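Local coordinates for uncharacterized protein (Candida albicans, PDB 5K04) that serves as the non-catalytic MDM20 subunit of the NatB N-terminal acetyltransferase complex, probably scaffolding its catalytic partner NAT3, at residues Ser108-Thr111 / Leu112-Trp116; Lys393-Val396 / Leu397-Leu401; Asp246-Asp249 / Thr250-Trp254; Gln517-Ile521 / Leu522-Gly526; Glu159-Thr162 / Asp163-Ser166. All blocks are in the same frame, centred on the assembly; numbering follows the deposited sequence.

Interaction 1: Ser108-Thr111 / Leu112-Trp116; sequences STET and LCLSW
The carbonyl oxygen of Ser108 takes the backbone N-H of Leu112 at 2.8 Å between Ser108 O and Leu112 N, in a nearly straight bond (168° at the hydrogen). The leucine side chain leans on the same oxygen, with Leu112 CG 3.3 Å from Ser108 O. Leu112 CD1 then reaches the serine hydroxyl, 3.5 Å from Ser108 OG, a van der Waals touch, since that hydroxyl is hydrogen-bonded to Tyr105 O. Thr109 O receives Cys113 N at 2.8 Å in the next i to i+4 step. Above it the methyl Thr109 CG2, anti to the backbone N, meets Cys113 SG at 4.0 Å; a small thiol suits this place, because Cys113 also packs on Ile132 and Leu136 of helix 126-138. Glu110 and Leu114 run side by side, pointing the same way, and the glutamate offers its aliphatic stem, with Glu110 CG 4.0 Å from Leu114 CD1. Ser108 stands at the N-cap position but its hydroxyl makes no capping bond. These contacts build the first turns of an alpha-helix packed against the preceding helix 91-104 and the following helix 126-138, consistent with an alpha-solenoid of successive helices.

Interaction 2: Lys393-Val396 / Leu397-Leu401; sequences KNIV and LLKHL
Lys399 N donates to Ile395 O in an almost straight bond, 3.0 Å long and 172° at the hydrogen, one of the backbone hydrogen bonds that link residues four apart here. That from Leu397 N to Lys393 O, 3.1 Å, is more bent (143°).

Van der Waals contacts of side chains form the second group. Leu397 crosses Asn394 obliquely, and its methyl Leu397 CD1 comes within 3.3 Å of Asn394 OD1, so the amide oxygen rests on hydrocarbon. Ile395 CG2 meets the stem of Lys399, 3.8 Å from Lys399 CD. That methylene is placed by CG lying beside the lysine's backbone N (chi1 -63°) and by an extended second torsion; the bend at chi3 then turns CE and the amine away toward Thr731, its hydrogen-bond partner. Long, flexible lysine suits a position whose methylenes pack on Ile395 and Tyr419 while the amine goes on to a polar partner.

Charge and amide contacts reach outside the two segments. Lys393 NZ forms a salt bridge with Asp383 OD2, and Asn394 ND2 donates to that same oxygen, so one carboxylate of helix 372-383 holds two neighbouring side chains. With Ile395 on Leu418 and Leu398 on Ile380, this is the middle of an alpha-helix packed between its chain neighbours, consistent with the helical arrays of the TPR clan, to which this family region is assigned.

Interaction 3: Asp246-Asp249 / Thr250-Trp254; sequences DDFD and TWKLW
Thr250 OG1 donates to Asp247 OD2 at 2.7 Å, the shortest hydrogen bond of the contact. The hydroxyl meets that oxygen on its anti side, 22° out of the carboxylate plane. With OG1 beside its own backbone N (chi1 -53°), Thr250 lets the same oxygen also take its N-H, weakly, at 3.3 Å from Thr250 N to Asp247 OD2. Asp247 is thus the N-cap of helix 248-260, a post for which a short acidic side chain is well made. Behind it, Trp251 N bonds to Asp247 O at 2.8 Å.

The indole of Trp251 turns its N-H to Asp246; Trp251 NE1 and Asp246 OD1 lie 3.4 Å apart in a weak bond, the oxygen in the ring plane and the carboxylate turned 80° from it. Over one face of the Phe248 ring lies Lys252, whose CG stands 4.3 Å from the ring centroid in a CH-pi contact. The lysine chain runs slantwise over the ring, bringing Lys252 CD to 3.4 Å from Phe248 CE2.

Further out, NAT3 fixes the acids: Asp247 OD1 accepts from Ile4 N of NAT3, and Asp249 OD2 forms a salt bridge with Lys5 of NAT3. One carboxylate therefore both caps its own helix and receives the partner subunit's backbone, while the positive helix end would probably favour ionised Asp247 and Asp249, the latter also through the NAT3 lysine.

Interaction 4: Gln517-Ile521 / Leu522-Gly526; sequences QISTI and LGTDG
Ile518 and Leu522 lie side by side, one helical turn apart and pointing the same way, so that Ile518 CG2 touches Leu522 CD1 at 3.8 Å. The isoleucine methyl gets there because it is anti to the backbone N, while the side chain also packs on Leu459 and Trp462 of helix 456-485. A beta-branched residue thus serves two neighbours at once. Leu522 also leans over the carbonyl it is bonded to: Leu522 CG is 3.3 Å from Ile518 O, and Leu522 N donates to that oxygen at 2.9 Å in a bent bond (144°). This is a last regular step, for at Leu522 the chain leaves helical geometry, its psi swinging to 173°.

After the exposed Gly523 the chain turns back, and Thr524 comes alongside Ser519. Their hydroxyls sit 3.7 Å apart, Ser519 OG to Thr524 OG1. Thr524 OG1 is set between its own backbone N and carbonyl carbon (chi1 74°), which lays it on the serine backbone, 3.6 Å from Ser519 CA. Small side chains fit here, where the turn folds against the helix it has just left. A weak bond from Thr524 N to Ser519 O, 3.3 Å, spans the turn.

Ser519 OG bonds weakly back to Ile515 O. Thr524 OG1 has no hydrogen-bond partner in the model although this contact buries it. Across the turn itself, one sound backbone bond and apolar contact join the segments, the second backbone bond being weak.

Interaction 5: Glu159-Thr162 / Asp163-Ser166; sequences EGET and DKAS
The flat peptide group between Glu161 and Thr162 has one carboxylate oxygen of Asp163 almost straight above its plane, with Asp163 OD1 3.4 Å from Glu161 C. Asp163 reaches back over the chain because its CG lies between its own backbone N and carbonyl carbon (chi1 48°). The Glu161 carboxylate, a second flat group, has the hydrocarbon stem of Lys164 beside one oxygen: Glu161 OE1 and Lys164 CG are 3.4 Å apart. These two side chains lie alongside each other, pointing the same way, yet their charged ends do not pair, since Glu161 OE1 and Lys164 NZ are 4.8 Å apart. The lysine, bent at all its outer torsions, curls instead of reaching out. The glutamate's other oxygen, OE2, forms a salt bridge with Lys127.

Backbone bonds fix the turn beneath. Lys164 N donates to Glu161 O at 2.8 Å. Ala165 N reaches Thr162 O weakly, at 3.3 Å, and the small Ala165 CB packs on that carbonyl, 3.4 Å from Thr162 O. Glu161 is the centre of an inverse gamma turn, closed by a weak bond from Thr162 N to Gly160 O. Gly160 adopts a positive phi, which glycine accommodates easily. The partial positive charge of a helix N-terminus would probably favour acidic residues such as Asp163.

The whole bend lies on the surface, carrying the chain from helix 143-157 into helix 162-177, while Lys127 ties it to helix 126-138.

Overall arrangement
All five contacts are local and none touches another; they mark separate points along a chain built of helices and loops, without strands. Interactions 1 and 5 are nearest, with centres 28 Å apart, and share surroundings: helix 126-138 partners both, and helix 143-157, touched by interaction 1, runs into the bend of interaction 5. Interaction 3 alone meets NAT3, and its Asp246 side chain is about 11 Å from the bound coenzyme A, so it belongs to the subunit interface near the cofactor. Interaction 2 lies 43 Å from it, centre to centre. Interaction 4 is 58 Å away, across the chain's centre. Interactions 1 and 2 are likewise on opposite sides, with centres 61 Å apart.

Interaction 1: Ser108-Thr111 / Leu112-Trp116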
loop_
_atom_site.group_PDB
_atom_site.type_symbol
_atom_site.label_atom_id
_atom_site.label_comp_id
_atom_site.label_asym_id
_atom_site.label_seq_id
_atom_site.Cartn_x
_atom_site.Cartn_y
_atom_site.Cartn_z
ATOM N N SER A 108 25.532 26.920 15.505
ATOM C CA SER A 108 24.511 25.907 15.728
ATOM C C SER A 108 23.765 25.543 14.449
ATOM O O SER A 108 22.712 24.900 14.514
ATOM C CB SER A 108 23.537 26.390 16.804
ATOM O OG SER A 108 23.135 27.717 16.538
ATOM N N THR A 109 24.314 25.928 13.293
ATOM C CA THR A 109 23.650 25.746 12.006
ATOM C C THR A 109 23.283 24.289 11.748
ATOM O O THR A 109 22.136 23.982 11.401
ATOM C CB THR A 109 24.549 26.268 10.886
ATOM O OG1 THR A 109 24.694 27.689 11.025
ATOM C CG2 THR A 109 23.936 25.938 9.529
ATOM N N GLU A 110 24.249 23.379 11.904
ATOM C CA GLU A 110 23.978 21.968 11.648
ATOM C C GLU A 110 22.872 21.453 12.569
ATOM O O GLU A 110 21.852 20.931 12.102
ATOM C CB GLU A 110 25.261 21.137 11.801
ATOM C CG GLU A 110 25.106 19.693 11.286
ATOM C CD GLU A 110 26.364 18.840 11.390
ATOM O OE1 GLU A 110 27.169 19.044 12.319
ATOM O OE2 GLU A 110 26.527 17.939 10.537
ATOM N N THR A 111 23.044 21.645 13.879
ATOM C CA THR A 111 22.079 21.159 14.867
ATOM C C THR A 111 20.687 21.750 14.648
ATOM O O THR A 111 19.681 21.033 14.730
ATOM C CB THR A 111 22.591 21.486 16.273
ATOM O OG1 THR A 111 23.918 20.964 16.426
ATOM C CG2 THR A 111 21.708 20.859 17.327
ATOM N N LEU A 112 20.608 23.061 14.382
ATOM C CA LEU A 112 19.313 23.674 14.112
ATOM C C LEU A 112 18.698 23.108 12.836
ATOM O O LEU A 112 17.517 22.745 12.813
ATOM C CB LEU A 112 19.453 25.190 14.004
ATOM C CG LEU A 112 19.739 26.011 15.258
ATOM C CD1 LEU A 112 20.025 27.447 14.858
ATOM C CD2 LEU A 112 18.575 25.943 16.240
ATOM N N CYS A 113 19.501 23.011 11.773
ATOM C CA CYS A 113 18.999 22.543 10.486
ATOM C C CYS A 113 18.491 21.106 10.574
ATOM O O CYS A 113 17.450 20.781 9.995
ATOM C CB CYS A 113 20.090 22.690 9.421
ATOM S SG CYS A 113 20.364 24.370 8.840
ATOM N N LEU A 114 19.170 20.249 11.354
ATOM C CA LEU A 114 18.748 18.848 11.457
ATOM C C LEU A 114 17.447 18.706 12.237
ATOM O O LEU A 114 16.614 17.856 11.903
ATOM C CB LEU A 114 19.851 17.995 12.099
ATOM C CG LEU A 114 21.128 17.863 11.248
ATOM C CD1 LEU A 114 22.182 16.985 11.912
ATOM C CD2 LEU A 114 20.835 17.377 9.825
ATOM N N SER A 115 17.261 19.514 13.289
ATOM C CA SER A 115 15.974 19.560 13.992
ATOM C C SER A 115 14.868 20.058 13.061
ATOM O O SER A 115 13.803 19.445 12.950
ATOM C CB SER A 115 16.104 20.457 15.232
ATOM O OG SER A 115 14.851 20.832 15.769
ATOM N N TRP A 116 15.123 21.189 12.386
ATOM C CA TRP A 116 14.248 21.718 11.345
ATOM C C TRP A 116 13.853 20.642 10.342
ATOM O O TRP A 116 12.681 20.503 9.982
ATOM C CB TRP A 116 14.979 22.860 10.634
ATOM C CG TRP A 116 14.123 23.749 9.826
ATOM C CD1 TRP A 116 12.768 23.668 9.668
ATOM C CD2 TRP A 116 14.553 24.886 9.065
ATOM N NE1 TRP A 116 12.329 24.684 8.853
ATOM C CE2 TRP A 116 13.407 25.440 8.463
ATOM C CE3 TRP A 116 15.796 25.470 8.816
ATOM C CZ2 TRP A 116 13.469 26.558 7.634
ATOM C CZ3 TRP A 116 15.861 26.585 7.999
ATOM C CH2 TRP A 116 14.704 27.121 7.418
#

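Interaction 2: Lys393-Val396 / Leu397-Leu401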
loop_
_atom_site.group_PDB
_atom_site.type_symbol
_atom_site.label_atom_id
_atom_site.label_comp_id
_atom_site.label_asym_id
_atom_site.label_seq_id
_atom_site.Cartn_x
_atom_site.Cartn_y
_atom_site.Cartn_z
ATOM N N LYS A 393 -24.372 -20.057 -3.776
ATOM C CA LYS A 393 -23.902 -21.236 -4.498
ATOM C C LYS A 393 -22.393 -21.173 -4.700
ATOM O O LYS A 393 -21.669 -22.139 -4.417
ATOM C CB LYS A 393 -24.629 -21.363 -5.843
ATOM C CG LYS A 393 -24.038 -22.448 -6.760
ATOM C CD LYS A 393 -24.657 -22.471 -8.160
ATOM C CE LYS A 393 -24.095 -21.382 -9.040
ATOM N NZ LYS A 393 -24.621 -21.439 -10.409
ATOM N N ASN A 394 -21.895 -20.022 -5.147
ATOM C CA ASN A 394 -20.476 -19.910 -5.433
ATOM C C ASN A 394 -19.630 -19.787 -4.169
ATOM O O ASN A 394 -18.463 -20.184 -4.186
ATOM C CB ASN A 394 -20.253 -18.754 -6.407
ATOM C CG ASN A 394 -20.603 -19.154 -7.849
ATOM O OD1 ASN A 394 -20.047 -20.099 -8.387
ATOM N ND2 ASN A 394 -21.559 -18.460 -8.444
ATOM N N ILE A 395 -20.200 -19.285 -3.065
ATOM C CA ILE A 395 -19.543 -19.426 -1.762
ATOM C C ILE A 395 -19.288 -20.904 -1.446
ATOM O O ILE A 395 -18.209 -21.282 -0.969
ATOM C CB ILE A 395 -20.391 -18.765 -0.658
ATOM C CG1 ILE A 395 -20.227 -17.243 -0.682
ATOM C CG2 ILE A 395 -20.016 -19.331 0.706
ATOM C CD1 ILE A 395 -21.156 -16.503 0.274
ATOM N N VAL A 396 -20.290 -21.756 -1.690
ATOM C CA VAL A 396 -20.143 -23.190 -1.446
ATOM C C VAL A 396 -19.039 -23.779 -2.319
ATOM O O VAL A 396 -18.269 -24.642 -1.882
ATOM C CB VAL A 396 -21.489 -23.894 -1.685
ATOM C CG1 VAL A 396 -21.350 -25.383 -1.529
ATOM C CG2 VAL A 396 -22.528 -23.343 -0.729
ATOM N N LEU A 397 -18.936 -23.312 -3.564
ATOM C CA LEU A 397 -17.926 -23.858 -4.463
ATOM C C LEU A 397 -16.525 -23.395 -4.066
ATOM O O LEU A 397 -15.587 -24.201 -4.039
ATOM C CB LEU A 397 -18.252 -23.478 -5.912
ATOM C CG LEU A 397 -19.567 -24.037 -6.485
ATOM C CD1 LEU A 397 -19.962 -23.401 -7.833
ATOM C CD2 LEU A 397 -19.490 -25.551 -6.635
ATOM N N LEU A 398 -16.372 -22.113 -3.722
ATOM C CA LEU A 398 -15.070 -21.599 -3.288
ATOM C C LEU A 398 -14.568 -22.343 -2.055
ATOM O O LEU A 398 -13.440 -22.843 -2.040
ATOM C CB LEU A 398 -15.162 -20.093 -3.019
ATOM C CG LEU A 398 -15.320 -19.222 -4.272
ATOM C CD1 LEU A 398 -15.424 -17.757 -3.908
ATOM C CD2 LEU A 398 -14.166 -19.430 -5.284
ATOM N N LYS A 399 -15.417 -22.453 -1.020
ATOM C CA LYS A 399 -15.061 -23.210 0.182
ATOM C C LYS A 399 -14.683 -24.647 -0.158
ATOM O O LYS A 399 -13.754 -25.207 0.432
ATOM C CB LYS A 399 -16.215 -23.199 1.193
ATOM C CG LYS A 399 -16.566 -21.822 1.720
ATOM C CD LYS A 399 -17.833 -21.851 2.546
ATOM C CE LYS A 399 -17.666 -22.737 3.774
ATOM N NZ LYS A 399 -18.984 -22.987 4.413
ATOM N N HIS A 400 -15.399 -25.264 -1.099
ATOM C CA HIS A 400 -15.097 -26.651 -1.436
ATOM C C HIS A 400 -13.722 -26.774 -2.069
ATOM O O HIS A 400 -12.936 -27.649 -1.697
ATOM C CB HIS A 400 -16.159 -27.229 -2.370
ATOM C CG HIS A 400 -15.901 -28.654 -2.732
ATOM N ND1 HIS A 400 -15.267 -29.024 -3.900
ATOM C CD2 HIS A 400 -16.140 -29.799 -2.056
ATOM C CE1 HIS A 400 -15.146 -30.338 -3.936
ATOM N NE2 HIS A 400 -15.668 -30.831 -2.829
ATOM N N LEU A 401 -13.418 -25.893 -3.024
ATOM C CA LEU A 401 -12.088 -25.838 -3.622
ATOM C C LEU A 401 -11.002 -25.583 -2.577
ATOM O O LEU A 401 -9.911 -26.164 -2.651
ATOM C CB LEU A 401 -12.065 -24.754 -4.703
ATOM C CG LEU A 401 -13.130 -24.906 -5.792
ATOM C CD1 LEU A 401 -13.088 -23.755 -6.776
ATOM C CD2 LEU A 401 -13.008 -26.245 -6.512
#

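Interaction 3: Asp246-Asp249 / Thr250-Trp254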
loop_
_atom_site.group_PDB
_atom_site.type_symbol
_atom_site.label_atom_id
_atom_site.label_comp_id
_atom_site.label_asym_id
_atom_site.label_seq_id
_atom_site.Cartn_x
_atom_site.Cartn_y
_atom_site.Cartn_z
ATOM N N ASP A 246 21.077 -12.091 -19.178
ATOM C CA ASP A 246 19.856 -12.807 -19.615
ATOM C C ASP A 246 18.595 -12.029 -19.239
ATOM O O ASP A 246 17.757 -12.477 -18.454
ATOM C CB ASP A 246 19.781 -14.230 -19.066
ATOM C CG ASP A 246 18.584 -15.019 -19.645
ATOM O OD1 ASP A 246 18.003 -14.589 -20.663
ATOM O OD2 ASP A 246 18.214 -16.066 -19.074
ATOM N N ASP A 247 18.472 -10.854 -19.852
ATOM C CA ASP A 247 17.500 -9.833 -19.478
ATOM C C ASP A 247 16.669 -9.472 -20.704
ATOM O O ASP A 247 17.212 -8.982 -21.704
ATOM C CB ASP A 247 18.241 -8.617 -18.926
ATOM C CG ASP A 247 17.331 -7.613 -18.309
ATOM O OD1 ASP A 247 16.774 -7.900 -17.226
ATOM O OD2 ASP A 247 17.218 -6.516 -18.895
ATOM N N PHE A 248 15.356 -9.717 -20.632
ATOM C CA PHE A 248 14.522 -9.580 -21.825
ATOM C C PHE A 248 14.573 -8.160 -22.387
ATOM O O PHE A 248 14.754 -7.971 -23.593
ATOM C CB PHE A 248 13.083 -9.983 -21.524
ATOM C CG PHE A 248 12.244 -10.166 -22.758
ATOM C CD1 PHE A 248 12.591 -11.119 -23.707
ATOM C CD2 PHE A 248 11.115 -9.398 -22.974
ATOM C CE1 PHE A 248 11.821 -11.301 -24.852
ATOM C CE2 PHE A 248 10.335 -9.577 -24.122
ATOM C CZ PHE A 248 10.691 -10.524 -25.061
ATOM N N ASP A 249 14.411 -7.150 -21.526
ATOM C CA ASP A 249 14.492 -5.766 -21.983
ATOM C C ASP A 249 15.823 -5.493 -22.681
ATOM O O ASP A 249 15.871 -4.785 -23.693
ATOM C CB ASP A 249 14.295 -4.819 -20.799
ATOM C CG ASP A 249 12.866 -4.819 -20.273
ATOM O OD1 ASP A 249 12.016 -5.533 -20.840
ATOM O OD2 ASP A 249 12.590 -4.094 -19.294
ATOM N N THR A 250 16.910 -6.079 -22.172
ATOM C CA THR A 250 18.218 -5.903 -22.791
ATOM C C THR A 250 18.324 -6.669 -24.110
ATOM O O THR A 250 19.014 -6.215 -25.035
ATOM C CB THR A 250 19.318 -6.339 -21.816
ATOM O OG1 THR A 250 19.139 -5.660 -20.562
ATOM C CG2 THR A 250 20.709 -6.006 -22.384
ATOM N N TRP A 251 17.634 -7.811 -24.224
ATOM C CA TRP A 251 17.604 -8.544 -25.488
ATOM C C TRP A 251 16.892 -7.738 -26.562
ATOM O O TRP A 251 17.340 -7.689 -27.716
ATOM C CB TRP A 251 16.909 -9.897 -25.320
ATOM C CG TRP A 251 17.748 -11.037 -24.750
ATOM C CD1 TRP A 251 17.591 -11.643 -23.528
ATOM C CD2 TRP A 251 18.831 -11.725 -25.395
ATOM N NE1 TRP A 251 18.510 -12.653 -23.375
ATOM C CE2 TRP A 251 19.286 -12.719 -24.504
ATOM C CE3 TRP A 251 19.470 -11.586 -26.629
ATOM C CZ2 TRP A 251 20.343 -13.572 -24.815
ATOM C CZ3 TRP A 251 20.516 -12.430 -26.934
ATOM C CH2 TRP A 251 20.943 -13.412 -26.030
ATOM N N LYS A 252 15.781 -7.100 -26.199
ATOM C CA LYS A 252 15.015 -6.335 -27.177
ATOM C C LYS A 252 15.822 -5.157 -27.702
ATOM O O LYS A 252 15.831 -4.891 -28.910
ATOM C CB LYS A 252 13.702 -5.862 -26.555
ATOM C CG LYS A 252 12.727 -6.999 -26.246
ATOM C CD LYS A 252 11.655 -6.587 -25.221
ATOM C CE LYS A 252 10.661 -5.594 -25.795
ATOM N NZ LYS A 252 9.667 -5.185 -24.774
ATOM N N LEU A 253 16.513 -4.445 -26.806
ATOM C CA LEU A 253 17.403 -3.375 -27.244
ATOM C C LEU A 253 18.501 -3.910 -28.159
ATOM O O LEU A 253 18.893 -3.239 -29.120
ATOM C CB LEU A 253 18.004 -2.671 -26.026
ATOM C CG LEU A 253 17.045 -1.871 -25.126
ATOM C CD1 LEU A 253 17.825 -1.136 -24.043
ATOM C CD2 LEU A 253 16.204 -0.870 -25.887
ATOM N N TRP A 254 18.965 -5.139 -27.907
ATOM C CA TRP A 254 20.037 -5.717 -28.714
ATOM C C TRP A 254 19.593 -5.995 -30.147
ATOM O O TRP A 254 20.367 -5.774 -31.087
ATOM C CB TRP A 254 20.552 -6.998 -28.061
ATOM C CG TRP A 254 21.643 -7.681 -28.826
ATOM C CD1 TRP A 254 22.972 -7.334 -28.866
ATOM C CD2 TRP A 254 21.510 -8.849 -29.642
ATOM N NE1 TRP A 254 23.665 -8.209 -29.678
ATOM C CE2 TRP A 254 22.787 -9.145 -30.163
ATOM C CE3 TRP A 254 20.430 -9.667 -29.994
ATOM C CZ2 TRP A 254 23.012 -10.225 -31.000
ATOM C CZ3 TRP A 254 20.652 -10.730 -30.843
ATOM C CH2 TRP A 254 21.935 -11.005 -31.331
#

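Interaction 4: Gln517-Ile521 / Leu522-Gly526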
loop_
_atom_site.group_PDB
_atom_site.type_symbol
_atom_site.label_atom_id
_atom_site.label_comp_id
_atom_site.label_asym_id
_atom_site.label_seq_id
_atom_site.Cartn_x
_atom_site.Cartn_y
_atom_site.Cartn_z
ATOM N N GLN A 517 -16.707 3.872 15.102
ATOM C CA GLN A 517 -18.062 3.349 14.961
ATOM C C GLN A 517 -18.316 2.209 15.936
ATOM O O GLN A 517 -19.322 2.201 16.653
ATOM C CB GLN A 517 -18.297 2.881 13.518
ATOM C CG GLN A 517 -19.621 2.133 13.342
ATOM C CD GLN A 517 -19.894 1.752 11.906
ATOM O OE1 GLN A 517 -19.453 0.698 11.436
ATOM N NE2 GLN A 517 -20.631 2.611 11.193
ATOM N N ILE A 518 -17.410 1.227 15.963
ATOM C CA ILE A 518 -17.568 0.077 16.850
ATOM C C ILE A 518 -17.456 0.511 18.307
ATOM O O ILE A 518 -18.230 0.065 19.167
ATOM C CB ILE A 518 -16.534 -1.004 16.464
ATOM C CG1 ILE A 518 -16.685 -1.345 14.969
ATOM C CG2 ILE A 518 -16.667 -2.278 17.322
ATOM C CD1 ILE A 518 -15.608 -2.282 14.467
ATOM N N SER A 519 -16.515 1.418 18.600
ATOM C CA SER A 519 -16.407 1.961 19.953
ATOM C C SER A 519 -17.726 2.560 20.436
ATOM O O SER A 519 -18.115 2.347 21.587
ATOM C CB SER A 519 -15.295 3.014 20.024
ATOM O OG SER A 519 -14.033 2.393 20.119
ATOM N N THR A 520 -18.420 3.335 19.581
ATOM C CA THR A 520 -19.649 3.980 20.054
ATOM C C THR A 520 -20.825 3.013 20.085
ATOM O O THR A 520 -21.714 3.154 20.926
ATOM C CB THR A 520 -20.013 5.216 19.204
ATOM O OG1 THR A 520 -20.587 4.813 17.963
ATOM C CG2 THR A 520 -18.797 6.080 18.933
ATOM N N ILE A 521 -20.839 2.021 19.197
ATOM C CA ILE A 521 -21.906 1.023 19.203
ATOM C C ILE A 521 -21.817 0.165 20.455
ATOM O O ILE A 521 -22.787 0.032 21.206
ATOM C CB ILE A 521 -21.842 0.171 17.929
ATOM C CG1 ILE A 521 -22.355 0.987 16.743
ATOM C CG2 ILE A 521 -22.616 -1.103 18.108
ATOM C CD1 ILE A 521 -22.069 0.337 15.422
ATOM N N LEU A 522 -20.660 -0.452 20.681
ATOM C CA LEU A 522 -20.337 -0.948 22.008
ATOM C C LEU A 522 -20.186 0.251 22.941
ATOM O O LEU A 522 -20.230 1.403 22.518
ATOM C CB LEU A 522 -19.059 -1.797 21.968
ATOM C CG LEU A 522 -18.914 -2.778 20.788
ATOM C CD1 LEU A 522 -17.544 -3.457 20.784
ATOM C CD2 LEU A 522 -20.042 -3.828 20.749
ATOM N N GLY A 523 -20.032 0.001 24.223
ATOM C CA GLY A 523 -19.940 1.156 25.098
ATOM C C GLY A 523 -18.528 1.521 25.502
ATOM O O GLY A 523 -18.322 2.132 26.554
ATOM N N THR A 524 -17.552 1.181 24.660
ATOM C CA THR A 524 -16.142 1.143 25.059
ATOM C C THR A 524 -15.488 2.494 24.796
ATOM O O THR A 524 -15.014 2.767 23.691
ATOM C CB THR A 524 -15.422 0.028 24.313
ATOM O OG1 THR A 524 -15.232 0.421 22.951
ATOM C CG2 THR A 524 -16.265 -1.237 24.338
ATOM N N ASP A 525 -15.442 3.332 25.826
ATOM C CA ASP A 525 -14.848 4.662 25.729
ATOM C C ASP A 525 -13.336 4.649 25.910
ATOM O O ASP A 525 -12.707 5.705 25.764
ATOM C CB ASP A 525 -15.478 5.607 26.765
ATOM C CG ASP A 525 -16.912 5.997 26.417
ATOM O OD1 ASP A 525 -17.471 5.466 25.433
ATOM O OD2 ASP A 525 -17.478 6.848 27.134
ATOM N N GLY A 526 -12.743 3.489 26.219
ATOM C CA GLY A 526 -11.297 3.427 26.370
ATOM C C GLY A 526 -10.566 3.892 25.125
ATOM O O GLY A 526 -9.625 4.686 25.198
#

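Interaction 5: Glu159-Thr162 / Asp163-Ser166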
loop_
_atom_site.group_PDB
_atom_site.type_symbol
_atom_site.label_atom_id
_atom_site.label_comp_id
_atom_site.label_asym_id
_atom_site.label_seq_id
_atom_site.Cartn_x
_atom_site.Cartn_y
_atom_site.Cartn_z
ATOM N N GLU A 159 7.735 18.789 -8.878
ATOM C CA GLU A 159 6.492 19.418 -8.443
ATOM C C GLU A 159 5.827 20.292 -9.498
ATOM O O GLU A 159 4.599 20.407 -9.484
ATOM C CB GLU A 159 6.725 20.231 -7.161
ATOM C CG GLU A 159 7.119 19.335 -5.987
ATOM C CD GLU A 159 6.961 20.014 -4.637
ATOM O OE1 GLU A 159 7.326 21.204 -4.512
ATOM O OE2 GLU A 159 6.463 19.350 -3.699
ATOM N N GLY A 160 6.580 20.897 -10.407
ATOM C CA GLY A 160 6.011 21.468 -11.611
ATOM C C GLY A 160 5.896 22.987 -11.720
ATOM O O GLY A 160 5.121 23.466 -12.562
ATOM N N GLU A 161 6.622 23.754 -10.906
ATOM C CA GLU A 161 6.761 25.192 -11.142
ATOM C C GLU A 161 7.739 25.363 -12.299
ATOM O O GLU A 161 8.908 25.719 -12.130
ATOM C CB GLU A 161 7.229 25.922 -9.890
ATOM C CG GLU A 161 6.118 26.214 -8.894
ATOM C CD GLU A 161 6.512 27.280 -7.893
ATOM O OE1 GLU A 161 7.672 27.746 -7.953
ATOM O OE2 GLU A 161 5.665 27.651 -7.054
ATOM N N THR A 162 7.228 25.098 -13.503
ATOM C CA THR A 162 8.038 25.062 -14.714
ATOM C C THR A 162 8.857 26.330 -14.923
ATOM O O THR A 162 9.887 26.284 -15.606
ATOM C CB THR A 162 7.130 24.828 -15.933
ATOM O OG1 THR A 162 6.356 26.006 -16.197
ATOM C CG2 THR A 162 6.179 23.658 -15.678
ATOM N N ASP A 163 8.426 27.463 -14.361
ATOM C CA ASP A 163 9.172 28.704 -14.539
ATOM C C ASP A 163 10.463 28.726 -13.727
ATOM O O ASP A 163 11.357 29.525 -14.027
ATOM C CB ASP A 163 8.291 29.906 -14.175
ATOM C CG ASP A 163 7.572 29.729 -12.850
ATOM O OD1 ASP A 163 7.025 28.630 -12.605
ATOM O OD2 ASP A 163 7.556 30.691 -12.051
ATOM N N LYS A 164 10.577 27.874 -12.711
ATOM C CA LYS A 164 11.794 27.741 -11.921
ATOM C C LYS A 164 12.664 26.578 -12.379
ATOM O O LYS A 164 13.782 26.422 -11.879
ATOM C CB LYS A 164 11.445 27.554 -10.436
ATOM C CG LYS A 164 10.388 28.505 -9.897
ATOM C CD LYS A 164 10.841 29.956 -10.004
ATOM C CE LYS A 164 12.013 30.245 -9.076
ATOM N NZ LYS A 164 11.578 30.438 -7.660
ATOM N N ALA A 165 12.180 25.777 -13.333
ATOM C CA ALA A 165 12.789 24.484 -13.619
ATOM C C ALA A 165 14.218 24.636 -14.127
ATOM O O ALA A 165 15.128 23.915 -13.696
ATOM C CB ALA A 165 11.931 23.734 -14.638
ATOM N N SER A 166 14.428 25.566 -15.057
ATOM C CA SER A 166 15.754 25.805 -15.608
ATOM C C SER A 166 16.749 26.186 -14.509
ATOM O O SER A 166 17.877 25.677 -14.467
ATOM C CB SER A 166 15.653 26.896 -16.688
ATOM O OG SER A 166 16.924 27.217 -17.214
#